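PDB 7C8Z: salicylate 5-hydroxylase, large oxygenase component, which hydroxylates salicylate at the 5-position to gentisate, as the iron- and [2Fe-2S]-containing oxygenase component of a multicomponent enzyme system. Local coordinates for residues N104-M115 and C130-G141; P78-T86 and C118-K126. All coordinates share one frame; numbering follows the deposited sequence.

In the fold
After the outermost strand 69-73, the chain turns through 78-81 into the inner strand 82-88 of the large Rieske-domain sheet. It then passes 91-97 and enters 104-115. Contact 2 closes the loop when 118-126 comes back to 78-86 as an outermost strand of the sheet within this chain. Contact 1 closes shortly afterwards, when 130-141 returns to 104-115. The two contacts cross, since 104-115 lies inside the loop of contact 2 and 118-126 inside that of contact 1. Contact 2 stays within the large sheet. Contact 1 joins that sheet to the small three-stranded one and holds the [2Fe-2S] cluster. Asn-108 OD1 probably accepts a hydrogen bond from Cys-118 N, and Leu-139 packs on Ala-125 and Lys-126.

Contact 1: residues N104-M115 and C130-G141; sequences NVVENVCAHRGM and CPYHQWNYSLKG. With FES (Fe2/s2 (inorganic) cluster), chain I.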
loop_
_atom_site.group_PDB
_atom_site.type_symbol
_atom_site.label_atom_id
_atom_site.label_comp_id
_atom_site.label_asym_id
_atom_site.label_seq_id
_atom_site.Cartn_x
_atom_site.Cartn_y
_atom_site.Cartn_z
ATOM N N ASN A 104 33.182 12.620 9.693
ATOM C CA ASN A 104 33.229 11.981 8.387
ATOM C C ASN A 104 31.818 11.710 7.883
ATOM O O ASN A 104 30.898 11.450 8.662
ATOM C CB ASN A 104 34.005 10.659 8.433
ATOM C CG ASN A 104 35.213 10.708 9.355
ATOM O OD1 ASN A 104 35.835 11.756 9.531
ATOM N ND2 ASN A 104 35.563 9.561 9.932
ATOM N N VAL A 105 31.650 11.781 6.566
ATOM C CA VAL A 105 30.394 11.418 5.922
ATOM C C VAL A 105 30.714 10.480 4.770
ATOM O O VAL A 105 31.434 10.858 3.838
ATOM C CB VAL A 105 29.614 12.643 5.424
ATOM C CG1 VAL A 105 28.485 12.205 4.498
ATOM C CG2 VAL A 105 29.064 13.422 6.604
ATOM N N VAL A 106 30.187 9.259 4.837
ATOM C CA VAL A 106 30.465 8.241 3.833
ATOM C C VAL A 106 29.150 7.740 3.253
ATOM O O VAL A 106 28.088 7.849 3.864
ATOM C CB VAL A 106 31.281 7.069 4.409
ATOM C CG1 VAL A 106 32.581 7.581 5.014
ATOM C CG2 VAL A 106 30.452 6.308 5.442
ATOM N N GLU A 107 29.231 7.175 2.055
ATOM C CA GLU A 107 28.044 6.633 1.413
ATOM C C GLU A 107 27.709 5.262 1.990
ATOM O O GLU A 107 28.587 4.415 2.164
ATOM C CB GLU A 107 28.250 6.541 -0.098
ATOM C CG GLU A 107 27.043 6.000 -0.844
ATOM C CD GLU A 107 27.016 6.415 -2.297
ATOM O OE1 GLU A 107 25.931 6.344 -2.911
ATOM O OE2 GLU A 107 28.076 6.809 -2.825
ATOM N N ASN A 108 26.423 5.049 2.284
ATOM C CA ASN A 108 25.942 3.814 2.897
ATOM C C ASN A 108 25.767 2.719 1.854
ATOM O O ASN A 108 24.700 2.103 1.767
ATOM C CB ASN A 108 24.614 4.069 3.625
ATOM C CG ASN A 108 24.184 2.903 4.512
ATOM O OD1 ASN A 108 24.947 1.971 4.756
ATOM N ND2 ASN A 108 22.950 2.957 4.990
ATOM N N VAL A 109 26.804 2.472 1.056
ATOM C CA VAL A 109 26.791 1.435 0.029
ATOM C C VAL A 109 28.112 0.685 0.095
ATOM O O VAL A 109 29.178 1.307 0.121
ATOM C CB VAL A 109 26.582 2.019 -1.381
ATOM C CG1 VAL A 109 26.665 0.922 -2.430
ATOM C CG2 VAL A 109 25.252 2.740 -1.468
ATOM N N CYS A 110 28.048 -0.642 0.112
ATOM C CA CYS A 110 29.271 -1.409 0.242
ATOM C C CYS A 110 30.017 -1.492 -1.084
ATOM O O CYS A 110 29.446 -1.348 -2.167
ATOM C CB CYS A 110 28.992 -2.819 0.737
ATOM S SG CYS A 110 30.503 -3.803 0.681
ATOM N N ALA A 111 31.319 -1.752 -0.983
ATOM C CA ALA A 111 32.173 -1.818 -2.157
ATOM C C ALA A 111 32.156 -3.184 -2.829
ATOM O O ALA A 111 32.414 -3.270 -4.034
ATOM C CB ALA A 111 33.607 -1.442 -1.777
ATOM N N HIS A 112 31.889 -4.258 -2.084
ATOM C CA HIS A 112 31.842 -5.580 -2.699
ATOM C C HIS A 112 30.681 -5.707 -3.681
ATOM O O HIS A 112 30.886 -5.707 -4.900
ATOM C CB HIS A 112 31.748 -6.663 -1.619
ATOM C CG HIS A 112 31.737 -8.064 -2.153
ATOM N ND1 HIS A 112 31.594 -9.167 -1.338
ATOM C CD2 HIS A 112 31.854 -8.545 -3.413
ATOM C CE1 HIS A 112 31.615 -10.265 -2.073
ATOM N NE2 HIS A 112 31.769 -9.914 -3.336
ATOM N N ARG A 113 29.450 -5.763 -3.172
ATOM C CA ARG A 113 28.291 -5.909 -4.043
ATOM C C ARG A 113 27.215 -4.879 -3.726
ATOM O O ARG A 113 26.021 -5.155 -3.869
ATOM C CB ARG A 113 27.724 -7.325 -3.969
ATOM C CG ARG A 113 28.570 -8.366 -4.697
ATOM C CD ARG A 113 27.861 -9.713 -4.765
ATOM N NE ARG A 113 28.741 -10.807 -4.369
ATOM C CZ ARG A 113 28.316 -11.979 -3.907
ATOM N NH1 ARG A 113 27.014 -12.214 -3.778
ATOM N NH2 ARG A 113 29.194 -12.915 -3.569
ATOM N N GLY A 114 27.627 -3.687 -3.302
ATOM C CA GLY A 114 26.729 -2.555 -3.217
ATOM C C GLY A 114 25.652 -2.642 -2.164
ATOM O O GLY A 114 24.695 -1.867 -2.218
ATOM N N MET A 115 25.778 -3.544 -1.195
ATOM C CA MET A 115 24.743 -3.676 -0.176
ATOM C C MET A 115 24.699 -2.444 0.722
ATOM O O MET A 115 25.732 -1.959 1.194
ATOM C CB MET A 115 24.970 -4.930 0.663
ATOM C CG MET A 115 24.145 -4.951 1.937
ATOM S SD MET A 115 23.795 -6.612 2.512
ATOM C CE MET A 115 24.335 -6.508 4.213
ATOM N N CYS A 130 30.097 -4.617 6.664
ATOM C CA CYS A 130 28.985 -5.254 5.991
ATOM C C CYS A 130 29.001 -6.744 6.253
ATOM O O CYS A 130 30.019 -7.409 5.976
ATOM C CB CYS A 130 29.031 -4.994 4.495
ATOM S SG CYS A 130 27.520 -5.497 3.668
ATOM N N PRO A 131 27.882 -7.284 6.747
ATOM C CA PRO A 131 27.849 -8.678 7.197
ATOM C C PRO A 131 27.571 -9.692 6.108
ATOM O O PRO A 131 27.650 -10.893 6.393
ATOM C CB PRO A 131 26.699 -8.670 8.214
ATOM C CG PRO A 131 25.764 -7.634 7.693
ATOM C CD PRO A 131 26.628 -6.571 7.052
ATOM N N TYR A 132 27.245 -9.265 4.887
ATOM C CA TYR A 132 27.064 -10.231 3.809
ATOM C C TYR A 132 28.317 -11.082 3.638
ATOM O O TYR A 132 28.247 -12.316 3.619
ATOM C CB TYR A 132 26.701 -9.512 2.507
ATOM C CG TYR A 132 26.001 -10.389 1.483
ATOM C CD1 TYR A 132 25.815 -11.751 1.708
ATOM C CD2 TYR A 132 25.533 -9.853 0.287
ATOM C CE1 TYR A 132 25.182 -12.552 0.770
ATOM C CE2 TYR A 132 24.899 -10.643 -0.653
ATOM C CZ TYR A 132 24.723 -11.992 -0.408
ATOM O OH TYR A 132 24.086 -12.782 -1.345
ATOM N N HIS A 133 29.481 -10.433 3.534
ATOM C CA HIS A 133 30.761 -11.133 3.532
ATOM C C HIS A 133 31.742 -10.483 4.504
ATOM O O HIS A 133 32.949 -10.736 4.428
ATOM C CB HIS A 133 31.329 -11.200 2.114
ATOM C CG HIS A 133 30.368 -11.777 1.119
ATOM N ND1 HIS A 133 29.289 -11.072 0.632
ATOM C CD2 HIS A 133 30.306 -13.000 0.543
ATOM C CE1 HIS A 133 28.613 -11.827 -0.213
ATOM N NE2 HIS A 133 29.208 -13.004 -0.285
ATOM N N GLN A 134 31.230 -9.644 5.410
ATOM C CA GLN A 134 31.980 -9.112 6.550
ATOM C C GLN A 134 33.175 -8.270 6.114
ATOM O O GLN A 134 34.287 -8.420 6.621
ATOM C CB GLN A 134 32.422 -10.240 7.484
ATOM C CG GLN A 134 31.278 -11.067 8.017
ATOM C CD GLN A 134 30.560 -10.393 9.167
ATOM O OE1 GLN A 134 31.007 -9.366 9.675
ATOM N NE2 GLN A 134 29.438 -10.970 9.586
ATOM N N TRP A 135 32.934 -7.350 5.185
ATOM C CA TRP A 135 33.969 -6.386 4.822
ATOM C C TRP A 135 34.008 -5.295 5.882
ATOM O O TRP A 135 32.961 -4.799 6.304
ATOM C CB TRP A 135 33.711 -5.780 3.443
ATOM C CG TRP A 135 34.209 -6.624 2.303
ATOM C CD1 TRP A 135 34.392 -7.972 2.306
ATOM C CD2 TRP A 135 34.580 -6.172 0.990
ATOM N NE1 TRP A 135 34.855 -8.392 1.081
ATOM C CE2 TRP A 135 34.978 -7.308 0.255
ATOM C CE3 TRP A 135 34.610 -4.918 0.366
ATOM C CZ2 TRP A 135 35.405 -7.232 -1.071
ATOM C CZ3 TRP A 135 35.035 -4.845 -0.953
ATOM C CH2 TRP A 135 35.427 -5.995 -1.657
ATOM N N ASN A 136 35.211 -4.937 6.328
ATOM C CA ASN A 136 35.396 -3.981 7.414
ATOM C C ASN A 136 36.012 -2.692 6.883
ATOM O O ASN A 136 37.020 -2.730 6.167
ATOM C CB ASN A 136 36.280 -4.586 8.509
ATOM C CG ASN A 136 36.375 -3.706 9.748
ATOM O OD1 ASN A 136 36.901 -2.592 9.703
ATOM N ND2 ASN A 136 35.860 -4.208 10.866
ATOM N N TYR A 137 35.415 -1.553 7.252
ATOM C CA TYR A 137 35.860 -0.226 6.850
ATOM C C TYR A 137 36.118 0.636 8.079
ATOM O O TYR A 137 35.393 0.551 9.076
ATOM C CB TYR A 137 34.811 0.492 5.986
ATOM C CG TYR A 137 34.310 -0.277 4.788
ATOM C CD1 TYR A 137 33.313 -1.235 4.915
ATOM C CD2 TYR A 137 34.820 -0.024 3.522
ATOM C CE1 TYR A 137 32.849 -1.927 3.811
ATOM C CE2 TYR A 137 34.365 -0.708 2.418
ATOM C CZ TYR A 137 33.382 -1.657 2.562
ATOM O OH TYR A 137 32.936 -2.331 1.447
ATOM N N SER A 138 37.132 1.498 7.985
ATOM C CA SER A 138 37.350 2.529 8.990
ATOM C C SER A 138 36.141 3.468 9.069
ATOM O O SER A 138 35.310 3.547 8.160
ATOM C CB SER A 138 38.615 3.328 8.679
ATOM O OG SER A 138 38.457 4.122 7.517
ATOM N N LEU A 139 36.083 4.236 10.159
ATOM C CA LEU A 139 35.066 5.275 10.275
ATOM C C LEU A 139 35.254 6.401 9.266
ATOM O O LEU A 139 34.411 7.307 9.208
ATOM C CB LEU A 139 35.050 5.842 11.697
ATOM C CG LEU A 139 34.552 4.900 12.796
ATOM C CD1 LEU A 139 34.653 5.563 14.159
ATOM C CD2 LEU A 139 33.120 4.438 12.520
ATOM N N LYS A 140 36.329 6.370 8.478
ATOM C CA LYS A 140 36.524 7.304 7.380
ATOM C C LYS A 140 36.141 6.711 6.033
ATOM O O LYS A 140 36.177 7.427 5.025
ATOM C CB LYS A 140 37.983 7.773 7.330
ATOM C CG LYS A 140 38.455 8.480 8.591
ATOM C CD LYS A 140 39.860 9.037 8.418
ATOM C CE LYS A 140 39.872 10.543 8.599
ATOM N NZ LYS A 140 39.661 10.936 10.021
ATOM N N GLY A 141 35.785 5.425 5.991
ATOM C CA GLY A 141 35.382 4.767 4.766
ATOM C C GLY A 141 36.443 3.911 4.112
ATOM O O GLY A 141 36.180 3.341 3.045
HETATM FE FE1 FES I . 29.702 -8.631 0.247
HETATM FE FE2 FES I . 29.469 -6.003 1.831
HETATM S S1 FES I . 30.705 -7.797 2.014
HETATM S S2 FES I . 28.464 -6.830 0.087
#
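His-112 and His-133 reach the same iron by different torsions. His-112 holds CG anti to its backbone N (chi1 -178°). His-133 holds CG anti to its carbonyl carbon (chi1 -53°). Each ND1 then lies 2.5 Å from FE1 of the cluster. The rings meet edge to face at 63°, with His-112 CE1 over the centre of the His-133 ring. Cys-110 SG and Cys-130 SG each lie 2.7 Å from FE2. This is the Rieske pattern, Cys-X-His in one loop and Cys-X-X-His in the other.

Trp-135 flanks the site. Its six-membered ring has His-112 CB 3.5 Å from its centroid, over the face, and makes an offset stack with the imidazole. Cluster atom S1 lies on one face of the indole too. Met-115 bends to lay CE 3.4 Å from Cys-130 SG and against Pro-131 CD.

The polar edge is completed by the second subunit. Its Asp-240 hydrogen-bonds His-133 NE2, its Glu-426 hydrogen-bonds His-112 NE2, and both form salt bridges with Arg-113 NH2. His-133 also packs on His-243 of that subunit, a ligand of the mononuclear iron, which is consistent with electron transfer across the interface.

Farther off, Asn-104 ND2 donates to Leu-139 O (2.6 Å) from above the carbonyl plane, and Asp-98 also bonds this ND2. Val-106 CG1 packs on the backbone of Lys-140 and Gly-141. Strand 103-107 lies between 91-97 and 175-181 in the large sheet, while strand 135-137 is the middle strand of the small sheet, between 128-130 and 143-145.

Contact 2: residues P78-T86 and C118-K126; sequences PNPGDFKRT and CRERHGNAK
Phe-83 lies flat on the backbone of Gly-123, which has no side chain to hold the ring off. Its CG sits between the backbone N and the carbonyl carbon (chi1 75°), which turns the ring across the neighbouring strand. Gly-123 N is over the ring centre, and the His-122 carbonyl carbon is nearer the rim. Cys-118 SG approaches the ring obliquely, 3.8 Å from CE1, and Ala-125 CB touches CD2.

Arg-85 packs closely as well. Its chain bends at chi3, so that NE donates to Glu-120 O (3.0 Å), with the oxygen near the guanidinium plane. NH2 adds a weak bond to Arg-119 O.

The strands are antiparallel. Phe-83 and Gly-123 form the hydrogen-bonded pair: Phe-83 N donates to Gly-123 O (2.8 Å), and Gly-123 N donates back to Phe-83 O (3.0 Å). Strand 122-124 is an outermost strand of the Rieske-domain sheet within this chain, and strand 82-88 lies between it and strand 91-97.

The face with Asp-82, Lys-84, His-122 and Asn-124 is more exposed and packs less. Lys-84 leads away to a salt bridge with Glu-76. Asn-124 is still gripped by two bonds: ND2 donates to Asp-82 OD1 (2.9 Å, 170°) and to Pro-80 O (3.0 Å). Asp-82 OD2 accepts from Asn-79 N, bracing the type II turn from Asn-79 to Asp-82. Ahead of strand 122-124, Arg-119 reaches Glu-398 of the second subunit, and Arg-121 pairs with acidic side chains of other protein chains.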
loop_
_atom_site.group_PDB
_atom_site.type_symbol
_atom_site.label_atom_id
_atom_site.label_comp_id
_atom_site.label_asym_id
_atom_site.label_seq_id
_atom_site.Cartn_x
_atom_site.Cartn_y
_atom_site.Cartn_z
ATOM N N PRO A 78 28.021 13.433 19.547
ATOM C CA PRO A 78 29.023 14.131 20.370
ATOM C C PRO A 78 30.308 13.349 20.574
ATOM O O PRO A 78 31.388 13.951 20.607
ATOM C CB PRO A 78 28.284 14.349 21.696
ATOM C CG PRO A 78 27.292 13.240 21.755
ATOM C CD PRO A 78 26.854 13.004 20.338
ATOM N N ASN A 79 30.228 12.036 20.728
ATOM C CA ASN A 79 31.383 11.236 21.100
ATOM C C ASN A 79 31.939 10.484 19.899
ATOM O O ASN A 79 31.236 10.265 18.908
ATOM C CB ASN A 79 30.991 10.244 22.197
ATOM C CG ASN A 79 30.315 10.920 23.373
ATOM O OD1 ASN A 79 30.706 12.014 23.782
ATOM N ND2 ASN A 79 29.279 10.281 23.909
ATOM N N PRO A 80 33.203 10.066 19.954
ATOM C CA PRO A 80 33.759 9.273 18.852
ATOM C C PRO A 80 33.018 7.953 18.690
ATOM O O PRO A 80 32.660 7.290 19.667
ATOM C CB PRO A 80 35.217 9.055 19.269
ATOM C CG PRO A 80 35.506 10.144 20.235
ATOM C CD PRO A 80 34.224 10.405 20.959
ATOM N N GLY A 81 32.800 7.568 17.434
ATOM C CA GLY A 81 31.999 6.417 17.105
ATOM C C GLY A 81 30.523 6.705 16.946
ATOM O O GLY A 81 29.815 5.911 16.322
ATOM N N ASP A 82 30.039 7.821 17.482
ATOM C CA ASP A 82 28.636 8.179 17.327
ATOM C C ASP A 82 28.328 8.454 15.861
ATOM O O ASP A 82 29.005 9.256 15.210
ATOM C CB ASP A 82 28.299 9.399 18.182
ATOM C CG ASP A 82 28.304 9.091 19.667
ATOM O OD1 ASP A 82 28.568 7.927 20.034
ATOM O OD2 ASP A 82 28.042 10.014 20.467
ATOM N N PHE A 83 27.316 7.772 15.341
ATOM C CA PHE A 83 26.901 7.912 13.956
ATOM C C PHE A 83 25.401 8.164 13.864
ATOM O O PHE A 83 24.620 7.719 14.716
ATOM C CB PHE A 83 27.275 6.665 13.128
ATOM C CG PHE A 83 26.392 5.467 13.386
ATOM C CD1 PHE A 83 25.193 5.303 12.700
ATOM C CD2 PHE A 83 26.776 4.491 14.289
ATOM C CE1 PHE A 83 24.389 4.208 12.930
ATOM C CE2 PHE A 83 25.981 3.388 14.515
ATOM C CZ PHE A 83 24.782 3.249 13.840
ATOM N N LYS A 84 25.022 8.883 12.808
ATOM C CA LYS A 84 23.635 9.098 12.421
ATOM C C LYS A 84 23.513 8.804 10.931
ATOM O O LYS A 84 24.269 9.359 10.125
ATOM C CB LYS A 84 23.184 10.529 12.730
ATOM C CG LYS A 84 21.728 10.801 12.401
ATOM C CD LYS A 84 21.469 12.290 12.192
ATOM C CE LYS A 84 20.237 12.516 11.324
ATOM N NZ LYS A 84 19.680 13.888 11.457
ATOM N N ARG A 85 22.604 7.899 10.570
ATOM C CA ARG A 85 22.325 7.643 9.165
ATOM C C ARG A 85 21.328 8.673 8.646
ATOM O O ARG A 85 20.335 8.986 9.310
ATOM C CB ARG A 85 21.787 6.222 8.971
ATOM C CG ARG A 85 21.334 5.904 7.540
ATOM C CD ARG A 85 20.998 4.429 7.343
ATOM N NE ARG A 85 19.894 3.987 8.197
ATOM C CZ ARG A 85 18.601 4.071 7.883
ATOM N NH1 ARG A 85 18.214 4.587 6.722
ATOM N NH2 ARG A 85 17.686 3.639 8.740
ATOM N N THR A 86 21.583 9.188 7.449
ATOM C CA THR A 86 20.712 10.183 6.833
ATOM C C THR A 86 20.785 9.992 5.321
ATOM O O THR A 86 21.275 8.964 4.839
ATOM C CB THR A 86 21.112 11.601 7.286
ATOM O OG1 THR A 86 20.161 12.557 6.797
ATOM C CG2 THR A 86 22.500 11.957 6.770
ATOM N N CYS A 118 24.329 -0.178 6.518
ATOM C CA CYS A 118 23.973 0.443 7.788
ATOM C C CYS A 118 22.455 0.527 7.891
ATOM O O CYS A 118 21.800 1.181 7.072
ATOM C CB CYS A 118 24.602 1.828 7.914
ATOM S SG CYS A 118 24.211 2.708 9.444
ATOM N N ARG A 119 21.898 -0.138 8.895
ATOM C CA ARG A 119 20.456 -0.287 9.014
ATOM C C ARG A 119 19.855 0.524 10.144
ATOM O O ARG A 119 18.687 0.911 10.053
ATOM C CB ARG A 119 20.093 -1.760 9.213
ATOM C CG ARG A 119 20.373 -2.595 7.995
ATOM C CD ARG A 119 19.231 -2.456 7.030
ATOM N NE ARG A 119 19.655 -2.039 5.704
ATOM C CZ ARG A 119 18.813 -1.614 4.772
ATOM N NH1 ARG A 119 17.515 -1.555 5.032
ATOM N NH2 ARG A 119 19.266 -1.257 3.580
ATOM N N GLU A 120 20.611 0.767 11.211
ATOM C CA GLU A 120 20.123 1.605 12.291
ATOM C C GLU A 120 20.146 3.065 11.861
ATOM O O GLU A 120 20.859 3.456 10.934
ATOM C CB GLU A 120 20.970 1.401 13.553
ATOM C CG GLU A 120 20.900 -0.005 14.131
ATOM C CD GLU A 120 19.620 -0.240 14.916
ATOM O OE1 GLU A 120 18.922 0.754 15.215
ATOM O OE2 GLU A 120 19.303 -1.411 15.228
ATOM N N ARG A 121 19.329 3.878 12.533
ATOM C CA ARG A 121 19.379 5.317 12.292
ATOM C C ARG A 121 20.594 5.951 12.957
ATOM O O ARG A 121 21.212 6.863 12.395
ATOM C CB ARG A 121 18.116 5.995 12.808
ATOM C CG ARG A 121 16.858 5.739 12.015
ATOM C CD ARG A 121 15.667 6.148 12.861
ATOM N NE ARG A 121 14.548 6.633 12.065
ATOM C CZ ARG A 121 13.290 6.632 12.491
ATOM N NH1 ARG A 121 12.999 6.171 13.704
ATOM N NH2 ARG A 121 12.324 7.085 11.706
ATOM N N HIS A 122 20.942 5.486 14.155
ATOM C CA HIS A 122 22.007 6.092 14.934
ATOM C C HIS A 122 22.633 5.031 15.823
ATOM O O HIS A 122 22.079 3.950 16.020
ATOM C CB HIS A 122 21.481 7.248 15.781
ATOM C CG HIS A 122 20.653 6.804 16.943
ATOM N ND1 HIS A 122 19.312 6.505 16.828
ATOM C CD2 HIS A 122 20.974 6.598 18.242
ATOM C CE1 HIS A 122 18.842 6.137 18.006
ATOM N NE2 HIS A 122 19.830 6.187 18.882
ATOM N N GLY A 123 23.797 5.355 16.369
ATOM C CA GLY A 123 24.433 4.437 17.300
ATOM C C GLY A 123 25.897 4.790 17.493
ATOM O O GLY A 123 26.311 5.918 17.257
ATOM N N ASN A 124 26.668 3.789 17.915
ATOM C CA ASN A 124 28.093 3.980 18.163
ATOM C C ASN A 124 28.861 2.796 17.599
ATOM O O ASN A 124 28.620 1.657 18.001
ATOM C CB ASN A 124 28.379 4.137 19.654
ATOM C CG ASN A 124 29.846 4.355 19.930
ATOM O OD1 ASN A 124 30.632 3.409 19.952
ATOM N ND2 ASN A 124 30.232 5.610 20.125
ATOM N N ALA A 125 29.791 3.059 16.686
ATOM C CA ALA A 125 30.526 2.005 16.007
ATOM C C ALA A 125 32.022 2.268 16.053
ATOM O O ALA A 125 32.455 3.412 15.884
ATOM C CB ALA A 125 30.064 1.890 14.552
ATOM N N LYS A 126 32.813 1.208 16.275
ATOM C CA LYS A 126 34.261 1.317 16.097
ATOM C C LYS A 126 34.641 1.439 14.629
ATOM O O LYS A 126 35.605 2.120 14.280
ATOM C CB LYS A 126 34.949 0.097 16.683
ATOM C CG LYS A 126 34.789 -0.015 18.190
ATOM C CD LYS A 126 34.828 -1.445 18.638
ATOM C CE LYS A 126 33.584 -2.093 18.134
ATOM N NZ LYS A 126 32.353 -1.377 18.603
#